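Local coordinates for protein methylaspartate ammonia-lyase (Citrobacter amalonaticus, PDB 1KKO) that catalyses the reversible, magnesium-dependent anti elimination of ammonia from L-threo-3-methylaspartate to give mesaconate, and belongs to the enolase superfamily, at residues P251-E262 with I291-V302; A65-Q73 with H127-S135. All coordinates share one frame; numbering follows the deposited sequence.

Interaction 1. Residues P251-E262 with I291-V302; sequences PVRCAEYIASLE and ITKELTRLGSGV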
loop_
_atom_site.group_PDB
_atom_site.type_symbol
_atom_site.label_atom_id
_atom_site.label_comp_id
_atom_site.label_asym_id
_atom_site.label_seq_id
_atom_site.Cartn_x
_atom_site.Cartn_y
_atom_site.Cartn_z
ATOM N N PRO A 251 36.311 11.725 -9.779
ATOM C CA PRO A 251 35.125 12.591 -9.870
ATOM C C PRO A 251 34.956 13.229 -11.242
ATOM O O PRO A 251 33.833 13.446 -11.705
ATOM C CB PRO A 251 35.366 13.682 -8.821
ATOM C CG PRO A 251 36.631 13.378 -8.125
ATOM C CD PRO A 251 37.262 12.176 -8.752
ATOM N N VAL A 252 36.068 13.552 -11.883
ATOM C CA VAL A 252 36.028 14.152 -13.203
ATOM C C VAL A 252 35.466 13.187 -14.259
ATOM O O VAL A 252 34.619 13.570 -15.067
ATOM C CB VAL A 252 37.423 14.696 -13.587
ATOM C CG1 VAL A 252 37.471 15.086 -15.047
ATOM C CG2 VAL A 252 37.770 15.893 -12.697
ATOM N N ARG A 253 35.914 11.935 -14.243
ATOM C CA ARG A 253 35.416 10.949 -15.200
ATOM C C ARG A 253 33.951 10.630 -14.893
ATOM O O ARG A 253 33.148 10.412 -15.797
ATOM C CB ARG A 253 36.266 9.681 -15.159
ATOM C CG ARG A 253 37.653 9.854 -15.792
ATOM C CD ARG A 253 38.613 8.717 -15.515
ATOM N NE ARG A 253 38.170 7.447 -16.076
ATOM C CZ ARG A 253 38.562 6.264 -15.628
ATOM N NH1 ARG A 253 39.403 6.187 -14.604
ATOM N NH2 ARG A 253 38.105 5.150 -16.189
ATOM N N CYS A 254 33.614 10.615 -13.608
ATOM C CA CYS A 254 32.236 10.391 -13.192
ATOM C C CYS A 254 31.353 11.497 -13.755
ATOM O O CYS A 254 30.302 11.227 -14.344
ATOM C CB CYS A 254 32.139 10.355 -11.669
ATOM S SG CYS A 254 32.793 8.845 -10.907
ATOM N N ALA A 255 31.792 12.740 -13.595
ATOM C CA ALA A 255 31.022 13.885 -14.070
ATOM C C ALA A 255 30.875 13.868 -15.585
ATOM O O ALA A 255 29.814 14.171 -16.112
ATOM C CB ALA A 255 31.658 15.178 -13.617
ATOM N N GLU A 256 31.943 13.510 -16.291
ATOM C CA GLU A 256 31.875 13.426 -17.743
ATOM C C GLU A 256 30.779 12.459 -18.172
ATOM O O GLU A 256 29.985 12.759 -19.060
ATOM C CB GLU A 256 33.218 12.964 -18.323
ATOM C CG GLU A 256 33.177 12.685 -19.819
ATOM C CD GLU A 256 34.452 12.047 -20.336
ATOM O OE1 GLU A 256 35.177 11.409 -19.542
ATOM O OE2 GLU A 256 34.726 12.180 -21.544
ATOM N N TYR A 257 30.760 11.282 -17.553
ATOM C CA TYR A 257 29.769 10.272 -17.895
ATOM C C TYR A 257 28.352 10.744 -17.557
ATOM O O TYR A 257 27.438 10.620 -18.363
ATOM C CB TYR A 257 30.053 8.957 -17.174
ATOM C CG TYR A 257 28.901 7.995 -17.306
ATOM C CD1 TYR A 257 28.646 7.357 -18.511
ATOM C CD2 TYR A 257 28.031 7.775 -16.248
ATOM C CE1 TYR A 257 27.575 6.498 -18.653
ATOM C CE2 TYR A 257 26.954 6.916 -16.377
ATOM C CZ TYR A 257 26.730 6.275 -17.579
ATOM O OH TYR A 257 25.661 5.415 -17.697
ATOM N N ILE A 258 28.177 11.270 -16.351
ATOM C CA ILE A 258 26.867 11.756 -15.924
ATOM C C ILE A 258 26.371 12.832 -16.886
ATOM O O ILE A 258 25.218 12.822 -17.305
ATOM C CB ILE A 258 26.951 12.286 -14.481
ATOM C CG1 ILE A 258 27.130 11.124 -13.501
ATOM C CG2 ILE A 258 25.697 13.070 -14.115
ATOM C CD1 ILE A 258 27.619 11.540 -12.155
ATOM N N ALA A 259 27.247 13.757 -17.258
ATOM C CA ALA A 259 26.865 14.817 -18.186
ATOM C C ALA A 259 26.431 14.247 -19.540
ATOM O O ALA A 259 25.521 14.773 -20.189
ATOM C CB ALA A 259 28.021 15.790 -18.367
ATOM N N SER A 260 27.085 13.166 -19.963
ATOM C CA SER A 260 26.782 12.542 -21.245
ATOM C C SER A 260 25.385 11.928 -21.293
ATOM O O SER A 260 24.861 11.649 -22.368
ATOM C CB SER A 260 27.836 11.481 -21.602
ATOM O OG SER A 260 27.618 10.248 -20.934
ATOM N N LEU A 261 24.777 11.709 -20.130
ATOM C CA LEU A 261 23.437 11.138 -20.093
ATOM C C LEU A 261 22.355 12.164 -20.421
ATOM O O LEU A 261 21.234 11.782 -20.753
ATOM C CB LEU A 261 23.154 10.519 -18.727
ATOM C CG LEU A 261 24.026 9.330 -18.326
ATOM C CD1 LEU A 261 23.688 8.903 -16.911
ATOM C CD2 LEU A 261 23.856 8.166 -19.260
ATOM N N GLU A 262 22.670 13.455 -20.347
ATOM C CA GLU A 262 21.647 14.473 -20.560
ATOM C C GLU A 262 20.943 14.309 -21.898
ATOM O O GLU A 262 19.727 14.439 -21.982
ATOM C CB GLU A 262 22.213 15.895 -20.428
ATOM C CG GLU A 262 21.117 16.941 -20.279
ATOM C CD GLU A 262 21.629 18.351 -20.037
ATOM O OE1 GLU A 262 22.817 18.525 -19.705
ATOM O OE2 GLU A 262 20.818 19.295 -20.162
ATOM N N ILE A 291 32.472 16.127 -8.032
ATOM C CA ILE A 291 31.640 15.822 -9.190
ATOM C C ILE A 291 30.811 17.050 -9.578
ATOM O O ILE A 291 30.684 17.367 -10.763
ATOM C CB ILE A 291 30.724 14.600 -8.931
ATOM C CG1 ILE A 291 31.571 13.343 -8.717
ATOM C CG2 ILE A 291 29.754 14.399 -10.095
ATOM C CD1 ILE A 291 30.780 12.164 -8.160
ATOM N N THR A 292 30.228 17.709 -8.581
ATOM C CA THR A 292 29.420 18.898 -8.815
ATOM C C THR A 292 30.263 19.966 -9.517
ATOM O O THR A 292 29.822 20.561 -10.502
ATOM C CB THR A 292 28.875 19.399 -7.473
ATOM O OG1 THR A 292 27.988 18.410 -6.925
ATOM C CG2 THR A 292 27.987 20.636 -7.648
ATOM N N LYS A 293 31.483 20.170 -9.026
ATOM C CA LYS A 293 32.400 21.143 -9.623
ATOM C C LYS A 293 32.613 20.855 -11.102
ATOM O O LYS A 293 32.549 21.760 -11.943
ATOM C CB LYS A 293 33.746 21.113 -8.899
ATOM C CG LYS A 293 34.715 22.211 -9.329
ATOM C CD LYS A 293 36.108 21.999 -8.754
ATOM C CE LYS A 293 37.055 23.120 -9.155
ATOM N NZ LYS A 293 38.471 22.797 -8.839
ATOM N N GLU A 294 32.883 19.601 -11.444
ATOM C CA GLU A 294 33.110 19.257 -12.844
ATOM C C GLU A 294 31.842 19.372 -13.704
ATOM O O GLU A 294 31.917 19.784 -14.863
ATOM C CB GLU A 294 33.751 17.872 -12.975
ATOM C CG GLU A 294 34.050 17.438 -14.404
ATOM C CD GLU A 294 35.151 18.237 -15.089
ATOM O OE1 GLU A 294 35.791 19.094 -14.446
ATOM O OE2 GLU A 294 35.368 17.995 -16.295
ATOM N N LEU A 295 30.678 19.020 -13.154
ATOM C CA LEU A 295 29.426 19.146 -13.904
ATOM C C LEU A 295 29.211 20.596 -14.321
ATOM O O LEU A 295 28.838 20.889 -15.465
ATOM C CB LEU A 295 28.247 18.652 -13.067
ATOM C CG LEU A 295 28.134 17.129 -12.965
ATOM C CD1 LEU A 295 27.048 16.744 -11.971
ATOM C CD2 LEU A 295 27.854 16.517 -14.310
ATOM N N THR A 296 29.444 21.489 -13.372
ATOM C CA THR A 296 29.348 22.920 -13.615
ATOM C C THR A 296 30.351 23.345 -14.683
ATOM O O THR A 296 30.001 24.040 -15.637
ATOM C CB THR A 296 29.612 23.666 -12.315
ATOM O OG1 THR A 296 28.567 23.382 -11.371
ATOM C CG2 THR A 296 29.536 25.175 -12.528
ATOM N N ARG A 297 31.597 22.905 -14.543
ATOM C CA ARG A 297 32.619 23.262 -15.525
ATOM C C ARG A 297 32.179 22.893 -16.936
ATOM O O ARG A 297 32.422 23.638 -17.884
ATOM C CB ARG A 297 33.947 22.580 -15.211
ATOM C CG ARG A 297 35.119 23.201 -15.965
ATOM C CD ARG A 297 36.408 22.431 -15.832
ATOM N NE ARG A 297 36.325 21.143 -16.513
ATOM C CZ ARG A 297 36.366 20.984 -17.825
ATOM N NH1 ARG A 297 36.510 22.038 -18.623
ATOM N NH2 ARG A 297 36.276 19.766 -18.346
ATOM N N LEU A 298 31.532 21.740 -17.074
ATOM C CA LEU A 298 31.055 21.257 -18.359
ATOM C C LEU A 298 29.790 21.969 -18.839
ATOM O O LEU A 298 29.391 21.814 -19.996
ATOM C CB LEU A 298 30.751 19.760 -18.266
ATOM C CG LEU A 298 31.922 18.827 -17.968
ATOM C CD1 LEU A 298 31.390 17.449 -17.636
ATOM C CD2 LEU A 298 32.895 18.762 -19.131
ATOM N N GLY A 299 29.160 22.731 -17.952
ATOM C CA GLY A 299 27.902 23.389 -18.256
ATOM C C GLY A 299 26.745 22.396 -18.335
ATOM O O GLY A 299 25.747 22.639 -19.012
ATOM N N SER A 300 26.880 21.268 -17.642
ATOM C CA SER A 300 25.847 20.236 -17.648
ATOM C C SER A 300 24.594 20.660 -16.892
ATOM O O SER A 300 24.668 21.330 -15.873
ATOM C CB SER A 300 26.376 18.956 -17.010
ATOM O OG SER A 300 25.380 17.941 -17.031
ATOM N N GLY A 301 23.443 20.226 -17.385
ATOM C CA GLY A 301 22.189 20.487 -16.702
ATOM C C GLY A 301 21.772 19.324 -15.815
ATOM O O GLY A 301 20.708 19.374 -15.198
ATOM N N VAL A 302 22.604 18.288 -15.746
ATOM C CA VAL A 302 22.286 17.109 -14.940
ATOM C C VAL A 302 22.642 17.384 -13.486
ATOM O O VAL A 302 23.678 17.957 -13.185
ATOM C CB VAL A 302 23.031 15.849 -15.427
ATOM C CG1 VAL A 302 22.617 14.627 -14.601
ATOM C CG2 VAL A 302 22.769 15.592 -16.902
HETATM O O HOH W 1 25.148 17.389 -19.676
HETATM O O HOH W 2 24.200 20.833 -20.753
#
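Glu262 and Val302 pass one another, their side chains running opposite ways, where the two segments end, and the glutamate can be traced atom by atom. Its CB lies 3.6 Å from Val302 CG2, and CG continues along the same methyl. Beyond CG the chain is extended, carrying CD over Gly301. At the tip, OE1 accepts from Gly301 N at 2.9 Å with an N-H...O angle of 160°, the donor lying above the carboxylate plane. The same oxygen also accepts from two waters: one, 2.6 Å from Glu262 OE1, also donates to Ala259 O and accepts from Ser300 OG; the other donates to Gly299 O as well. Three donors thus grip OE1. Ser300 OG in turn accepts from Val302 N in an ST turn, just after the Schellman motif at Gly299 has ended the second helix.

The helices themselves meet through small and branched side chains, their local axes 8.2 Å apart and inclined at 50°. Ile291 is a knob among Pro251, Cys254, Ala255 and Ile258, with CG1 3.8 Å from Pro251 CB. Ala255 CB presses on Glu294 CG at 3.4 Å. A bend at chi2 (68°) brings that carboxylate to Val252, whose side chain it crosses at a slant, OE2 standing 3.8 Å from Val252 CG1, while Arg297 grips it side-on, NE to OE1 and NH2 to OE2. Packing is tight between Ile258 CG2 and Val302 CG1, at 3.5 Å.

Ile291 and Leu295 also touch Ile304 on strand 303-306, and Ile258 reaches Pro275. This is the packing of two successive outer helices of a TIM barrel, 251-260 and 281-298, with barrel strand 270-273 between them in the chain.

Interaction 2. Residues A65-Q73 with H127-S135; sequences AVGDCAAVQ and HTAVRYGLS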
loop_
_atom_site.group_PDB
_atom_site.type_symbol
_atom_site.label_atom_id
_atom_site.label_comp_id
_atom_site.label_asym_id
_atom_site.label_seq_id
_atom_site.Cartn_x
_atom_site.Cartn_y
_atom_site.Cartn_z
ATOM N N ALA A 65 -4.339 8.986 18.635
ATOM C CA ALA A 65 -3.241 9.426 17.772
ATOM C C ALA A 65 -2.392 8.228 17.393
ATOM O O ALA A 65 -2.191 7.339 18.208
ATOM C CB ALA A 65 -2.413 10.464 18.488
ATOM N N VAL A 66 -1.882 8.229 16.166
ATOM C CA VAL A 66 -1.125 7.098 15.666
ATOM C C VAL A 66 0.198 7.471 15.015
ATOM O O VAL A 66 0.366 8.555 14.437
ATOM C CB VAL A 66 -1.965 6.261 14.652
ATOM C CG1 VAL A 66 -3.242 5.774 15.292
ATOM C CG2 VAL A 66 -2.295 7.057 13.392
ATOM N N GLY A 67 1.139 6.548 15.131
ATOM C CA GLY A 67 2.431 6.673 14.490
ATOM C C GLY A 67 3.039 5.294 14.391
ATOM O O GLY A 67 2.701 4.406 15.165
ATOM N N ASP A 68 3.968 5.102 13.458
ATOM C CA ASP A 68 4.626 3.812 13.300
ATOM C C ASP A 68 6.135 3.905 13.379
ATOM O O ASP A 68 6.770 4.667 12.649
ATOM C CB ASP A 68 4.276 3.189 11.948
ATOM C CG ASP A 68 2.943 2.487 11.934
ATOM O OD1 ASP A 68 2.446 2.109 13.003
ATOM O OD2 ASP A 68 2.349 2.267 10.871
ATOM N N CYS A 69 6.686 3.095 14.265
ATOM C CA CYS A 69 8.115 2.900 14.342
ATOM C C CYS A 69 8.500 2.014 13.168
ATOM O O CYS A 69 7.995 0.895 13.059
ATOM C CB CYS A 69 8.489 2.206 15.644
ATOM S SG CYS A 69 7.951 3.072 17.138
ATOM N N ALA A 70 9.409 2.491 12.318
ATOM C CA ALA A 70 9.810 1.767 11.118
ATOM C C ALA A 70 11.227 2.170 10.769
ATOM O O ALA A 70 11.673 3.263 11.136
ATOM C CB ALA A 70 8.878 2.080 9.960
ATOM N N ALA A 71 11.911 1.295 10.046
ATOM C CA ALA A 71 13.298 1.489 9.672
ATOM C C ALA A 71 13.491 1.139 8.205
ATOM O O ALA A 71 12.692 0.404 7.611
ATOM C CB ALA A 71 14.180 0.647 10.532
ATOM N N VAL A 72 14.582 1.630 7.627
ATOM C CA VAL A 72 14.799 1.439 6.203
ATOM C C VAL A 72 15.134 0.004 5.821
ATOM O O VAL A 72 15.561 -0.804 6.642
ATOM C CB VAL A 72 15.888 2.394 5.650
ATOM C CG1 VAL A 72 15.561 3.847 5.991
ATOM C CG2 VAL A 72 17.240 2.022 6.152
ATOM N N GLN A 73 14.930 -0.290 4.548
ATOM C CA GLN A 73 15.216 -1.601 3.992
ATOM C C GLN A 73 16.647 -2.026 4.300
ATOM O O GLN A 73 16.887 -3.111 4.815
ATOM C CB GLN A 73 14.995 -1.561 2.478
ATOM C CG GLN A 73 15.409 -2.850 1.735
ATOM C CD GLN A 73 15.104 -2.822 0.236
ATOM O OE1 GLN A 73 15.174 -3.861 -0.436
ATOM N NE2 GLN A 73 14.770 -1.665 -0.289
ATOM N N HIS A 127 16.554 4.056 19.334
ATOM C CA HIS A 127 16.691 3.706 17.934
ATOM C C HIS A 127 15.961 4.769 17.115
ATOM O O HIS A 127 14.893 5.246 17.513
ATOM C CB HIS A 127 16.064 2.334 17.728
ATOM C CG HIS A 127 16.345 1.705 16.400
ATOM N ND1 HIS A 127 15.868 2.205 15.203
ATOM C CD2 HIS A 127 17.046 0.589 16.091
ATOM C CE1 HIS A 127 16.254 1.413 14.219
ATOM N NE2 HIS A 127 16.979 0.430 14.730
ATOM N N THR A 128 16.506 5.143 15.962
ATOM C CA THR A 128 15.843 6.127 15.119
ATOM C C THR A 128 14.405 5.732 14.801
ATOM O O THR A 128 13.558 6.598 14.701
ATOM C CB THR A 128 16.595 6.372 13.793
ATOM O OG1 THR A 128 16.925 5.123 13.175
ATOM C CG2 THR A 128 17.896 7.117 14.042
ATOM N N ALA A 129 14.133 4.440 14.638
ATOM C CA ALA A 129 12.776 3.983 14.309
ATOM C C ALA A 129 11.798 4.291 15.422
ATOM O O ALA A 129 10.643 4.565 15.158
ATOM C CB ALA A 129 12.771 2.507 14.025
ATOM N N VAL A 130 12.248 4.181 16.667
ATOM C CA VAL A 130 11.407 4.483 17.820
ATOM C C VAL A 130 11.131 5.989 17.873
ATOM O O VAL A 130 10.003 6.420 18.058
ATOM C CB VAL A 130 12.050 3.988 19.118
ATOM C CG1 VAL A 130 11.257 4.484 20.341
ATOM C CG2 VAL A 130 12.147 2.485 19.094
ATOM N N ARG A 131 12.168 6.797 17.704
ATOM C CA ARG A 131 11.977 8.227 17.689
ATOM C C ARG A 131 11.061 8.621 16.524
ATOM O O ARG A 131 10.219 9.501 16.653
ATOM C CB ARG A 131 13.323 8.917 17.581
ATOM C CG ARG A 131 14.166 8.717 18.827
ATOM C CD ARG A 131 15.469 9.432 18.741
ATOM N NE ARG A 131 16.590 8.741 18.140
ATOM C CZ ARG A 131 17.531 9.353 17.404
ATOM N NH1 ARG A 131 17.445 10.651 17.065
ATOM N NH2 ARG A 131 18.539 8.646 16.967
ATOM N N TYR A 132 11.219 7.946 15.385
ATOM C CA TYR A 132 10.377 8.202 14.224
ATOM C C TYR A 132 8.905 7.946 14.562
ATOM O O TYR A 132 8.053 8.812 14.362
ATOM C CB TYR A 132 10.831 7.298 13.087
ATOM C CG TYR A 132 10.288 7.565 11.709
ATOM C CD1 TYR A 132 10.282 8.838 11.162
ATOM C CD2 TYR A 132 9.828 6.506 10.917
ATOM C CE1 TYR A 132 9.816 9.055 9.878
ATOM C CE2 TYR A 132 9.383 6.711 9.624
ATOM C CZ TYR A 132 9.381 7.997 9.102
ATOM O OH TYR A 132 8.953 8.252 7.818
ATOM N N GLY A 133 8.604 6.764 15.087
ATOM C CA GLY A 133 7.227 6.425 15.400
ATOM C C GLY A 133 6.621 7.240 16.528
ATOM O O GLY A 133 5.478 7.665 16.445
ATOM N N LEU A 134 7.368 7.425 17.610
ATOM C CA LEU A 134 6.869 8.226 18.713
ATOM C C LEU A 134 6.546 9.633 18.255
ATOM O O LEU A 134 5.509 10.188 18.590
ATOM C CB LEU A 134 7.880 8.301 19.852
ATOM C CG LEU A 134 8.156 7.017 20.623
ATOM C CD1 LEU A 134 9.226 7.288 21.662
ATOM C CD2 LEU A 134 6.899 6.476 21.291
ATOM N N SER A 135 7.445 10.221 17.482
ATOM C CA SER A 135 7.255 11.600 17.055
ATOM C C SER A 135 6.053 11.744 16.110
ATOM O O SER A 135 5.328 12.739 16.153
ATOM C CB SER A 135 8.531 12.145 16.433
ATOM O OG SER A 135 8.809 11.522 15.202
HETATM O O HOH W 3 14.888 4.079 11.672
#
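His127 CE1 comes within 4.3 Å of Ala71 CB, and the same ring caps the helix that starts beside it: ND1 accepts from Ala129 N in the ring plane, with an N-H...N angle of 163°, while NE2 is hydrogen-bonded to Pro82 O. Ala129 makes the next contact. Its CB lies 3.2 Å from Ala70 O, and its own carbonyl oxygen receives a CA-H...O contact from Cys69 CA at 3.1 Å. At the next residue, Val130 CA meets Cys69 SG at 3.8 Å. With CG anti to the backbone N (chi1 -169°), Tyr132 places CD2 3.7 Å from Ala70 O, while its hydroxyl bonds Glu363 and Thr332. Gly133 has no CB to hold the chains apart, and its CA reaches to 3.3 Å from Asp68 O; the CA atoms of Cys69 and Gly133 are only 3.8 Å apart. Backbone thus packs directly on backbone, helix and strand running nearly antiparallel at 168°. Strand 64-69 pairs with strand 47-59 in the antiparallel sheet; Val130 and Leu134 turn to helix 86-101, and Tyr132 reaches helix 365-378 of the barrel.

From the N terminus, the chain passes through strands 3-18 and 47-59 before interaction 2 opens on strand 64-69; this contact closes after 53 intervening residues, 25 of them helical, and ties helix 128-146 to the sheet within the N-terminal, enolase-like region. Interaction 1 opens well afterwards, in the C-terminal TIM-barrel region, and spans 28 residues that include strand 270-273. The two closures are therefore in series, neither nested nor crossed. The centres of interactions 1 and 2 lie about 37 Å apart, on opposite sides of the chain's centre. Interaction 1 belongs to the barrel's outer helical layer, whereas interaction 2 lies buried near Thr360, assigned to the substrate site, whose side chain is about 6 Å from that of Ala70.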